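Local coordinates for sulfoquinovosidase (Escherichia coli, PDB 5AEG), which hydrolyses sulfoquinovosyl diacylglycerides and simple sulfoquinovosides such as sulfoquinovosyl glycerol, releasing sulfoquinovose for breakdown by sulfoglycolysis, at residues 39-44 and 87-92. Sequence-based numbering, arbitrary orientation.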
ATOM      1  N   LEU A  39       4.203  -6.354  30.535  1.00 21.75           N
ATOM      2  CA  LEU A  39       5.417  -6.701  29.749  1.00 22.81           C
ATOM      3  C   LEU A  39       5.928  -8.080  29.971  1.00 26.48           C
ATOM      4  O   LEU A  39       5.972  -8.556  31.112  1.00 25.02           O
ATOM      5  CB  LEU A  39       6.487  -5.678  29.943  1.00 23.93           C
ATOM      6  CG  LEU A  39       7.863  -5.853  29.352  1.00 24.34           C
ATOM      7  CD1 LEU A  39       7.863  -5.716  27.813  1.00 27.25           C
ATOM      8  CD2 LEU A  39       8.822  -4.841  29.887  1.00 25.30           C
ATOM      9  N   TRP A  40       6.166  -8.796  28.839  1.00 24.66           N
ATOM     10  CA  TRP A  40       6.833 -10.074  28.824  1.00 22.19           C
ATOM     11  C   TRP A  40       8.036  -9.965  27.883  1.00 22.57           C
ATOM     12  O   TRP A  40       8.001  -9.259  26.868  1.00 23.82           O
ATOM     13  CB  TRP A  40       5.923 -11.231  28.306  1.00 25.65           C
ATOM     14  CG  TRP A  40       4.734 -11.642  29.067  1.00 24.83           C
ATOM     15  CD1 TRP A  40       4.559 -12.812  29.661  1.00 24.25           C
ATOM     16  CD2 TRP A  40       3.522 -10.894  29.271  1.00 25.35           C
ATOM     17  NE1 TRP A  40       3.314 -12.904  30.217  1.00 24.77           N
ATOM     18  CE2 TRP A  40       2.664 -11.708  30.037  1.00 26.37           C
ATOM     19  CE3 TRP A  40       3.102  -9.615  28.908  1.00 27.88           C
ATOM     20  CZ2 TRP A  40       1.388 -11.306  30.442  1.00 25.13           C
ATOM     21  CZ3 TRP A  40       1.841  -9.186  29.291  1.00 23.70           C
ATOM     22  CH2 TRP A  40       0.972 -10.046  30.021  1.00 27.54           C
ATOM     23  N   ILE A  41       9.149 -10.618  28.237  1.00 22.54           N
ATOM     24  CA  ILE A  41      10.281 -10.754  27.362  1.00 21.94           C
ATOM     25  C   ILE A  41      10.708 -12.234  27.273  1.00 19.96           C
ATOM     26  O   ILE A  41      10.347 -13.064  28.078  1.00 22.88           O
ATOM     27  CB  ILE A  41      11.455  -9.842  27.731  1.00 25.20           C
ATOM     28  CG1 ILE A  41      12.165 -10.273  29.046  1.00 24.89           C
ATOM     29  CG2 ILE A  41      10.941  -8.434  27.956  1.00 28.74           C
ATOM     30  CD1 ILE A  41      13.501  -9.540  29.273  1.00 26.16           C
ATOM     31  N   GLY A  42      11.542 -12.525  26.307  1.00 19.02           N
ATOM     32  CA  GLY A  42      11.993 -13.883  26.151  1.00 21.59           C
ATOM     33  C   GLY A  42      12.833 -14.035  24.918  1.00 18.76           C
ATOM     34  O   GLY A  42      13.499 -13.125  24.490  1.00 23.84           O
ATOM     35  N   SER A  43      12.752 -15.197  24.307  1.00 21.73           N
ATOM     36  CA  SER A  43      13.553 -15.441  23.157  1.00 21.73           C
ATOM     37  C   SER A  43      12.940 -16.497  22.240  1.00 24.51           C
ATOM     38  O   SER A  43      12.124 -17.327  22.625  1.00 22.88           O
ATOM     39  CB  SER A  43      14.985 -15.899  23.501  1.00 24.61           C
ATOM     40  OG  SER A  43      14.899 -17.193  24.113  1.00 26.01           O
ATOM     41  N   GLY A  44      13.350 -16.402  20.981  1.00 25.50           N
ATOM     42  CA  GLY A  44      12.862 -17.377  19.993  1.00 26.29           C
ATOM     43  C   GLY A  44      13.809 -17.473  18.844  1.00 25.27           C
ATOM     44  O   GLY A  44      14.718 -16.631  18.689  1.00 28.36           O
ATOM     45  N   SER A  87      16.020 -12.455  40.098  1.00 31.62           N
ATOM     46  CA  SER A  87      17.257 -11.720  40.224  1.00 35.87           C
ATOM     47  C   SER A  87      17.985 -11.428  38.951  1.00 39.69           C
ATOM     48  O   SER A  87      18.871 -10.591  38.980  1.00 47.47           O
ATOM     49  CB  SER A  87      18.277 -12.503  41.105  1.00 42.00           C
ATOM     50  OG  SER A  87      18.671 -13.684  40.443  1.00 41.92           O
ATOM     51  N   ASP A  88      17.614 -12.098  37.862  1.00 37.26           N
ATOM     52  CA  ASP A  88      18.475 -12.303  36.679  1.00 43.29           C
ATOM     53  C   ASP A  88      17.847 -11.796  35.337  1.00 39.66           C
ATOM     54  O   ASP A  88      18.521 -11.836  34.338  1.00 43.33           O
ATOM     55  CB  ASP A  88      18.807 -13.835  36.504  1.00 40.06           C
ATOM     56  CG  ASP A  88      17.497 -14.747  36.467  1.00 55.51           C
ATOM     57  OD1 ASP A  88      16.410 -14.213  36.818  1.00 72.62           O
ATOM     58  OD2 ASP A  88      17.496 -15.988  36.166  1.00 46.88           O
ATOM     59  N   ILE A  89      16.568 -11.412  35.291  1.00 33.69           N
ATOM     60  CA  ILE A  89      15.882 -11.093  34.005  1.00 30.84           C
ATOM     61  C   ILE A  89      15.295  -9.711  34.172  1.00 29.95           C
ATOM     62  O   ILE A  89      14.536  -9.489  35.125  1.00 28.16           O
ATOM     63  CB  ILE A  89      14.747 -12.131  33.728  1.00 33.14           C
ATOM     64  CG1 ILE A  89      15.279 -13.537  33.905  1.00 36.50           C
ATOM     65  CG2 ILE A  89      14.130 -11.954  32.317  1.00 38.52           C
ATOM     66  CD1 ILE A  89      14.220 -14.513  34.411  1.00 43.71           C
ATOM     67  N   SER A  90      15.594  -8.797  33.253  1.00 24.44           N
ATOM     68  CA  SER A  90      15.090  -7.482  33.389  1.00 26.60           C
ATOM     69  C   SER A  90      14.997  -6.763  32.059  1.00 27.72           C
ATOM     70  O   SER A  90      15.629  -7.170  31.021  1.00 26.84           O
ATOM     71  CB  SER A  90      16.014  -6.671  34.359  1.00 26.59           C
ATOM     72  OG  SER A  90      17.278  -6.589  33.818  1.00 25.59           O
ATOM     73  N   ALA A  91      14.262  -5.655  32.099  1.00 25.69           N
ATOM     74  CA  ALA A  91      14.257  -4.733  30.956  1.00 30.19           C
ATOM     75  C   ALA A  91      14.006  -3.305  31.460  1.00 27.56           C
ATOM     76  O   ALA A  91      13.409  -3.147  32.501  1.00 28.13           O
ATOM     77  CB  ALA A  91      13.106  -5.131  29.995  1.00 28.31           C
ATOM     78  N   THR A  92      14.344  -2.306  30.687  1.00 26.94           N
ATOM     79  CA  THR A  92      14.048  -0.902  31.089  1.00 30.38           C
ATOM     80  C   THR A  92      13.110  -0.245  30.084  1.00 31.46           C
ATOM     81  O   THR A  92      13.207  -0.494  28.875  1.00 34.24           O
ATOM     82  CB  THR A  92      15.283  -0.007  31.167  1.00 31.70           C
ATOM     83  OG1 THR A  92      15.902  -0.067  29.928  1.00 34.02           O
ATOM     84  CG2 THR A  92      16.293  -0.518  32.209  1.00 30.96           C
TER
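Ser90 O is the polar atom at this contact, and what meets it from the other strand is a methyl group: Ile41 CD1 lies 3.6 Å from Ser90 O, a van der Waals approach with no hydrogen bond across the segments. The same CD1 also reaches Ile89 CG2 at 3.9 Å, while Ile41 CG1 sits 4.2 Å from that CG2; the two side chains pass alongside one another, pointing opposite ways. With chi1 70° Ile41 CG1 lies between N and C, and chi2 169° sets CD1 anti to CA, extended to Ser90 O and Ile89 CG2. Its other branch, CG2, turns to Ala91, whose CB is 4.4 Å from Ile41 CG2. Ala91 CB also meets Leu39 CD2 at 4.3 Å, and one small methyl thus touches both residues of segment 39-44 whose side chains point to the other strand. The strand segments run 119° apart, their axes 8.4 Å from each other at closest approach, too far for backbone pairing; Ile41 instead bonds its backbone to Ile65 of strand 56-74. Leu67 of that strand touches Ile41, Ile89 and Ala91, and Asn109 of strand 103-109 touches Ile41 and Ala91. The buried contact joins strands 39-49 and 89-97 of the galactose mutarotase-like N-terminal beta-sandwich, with 56-74 and 79-85 between them in strand order, away from the active and calcium sites. All side-chain pairs being apolar, cohesion is dispersion and hydrophobic burial of a modest 151 Å², without directional bonds between the segments.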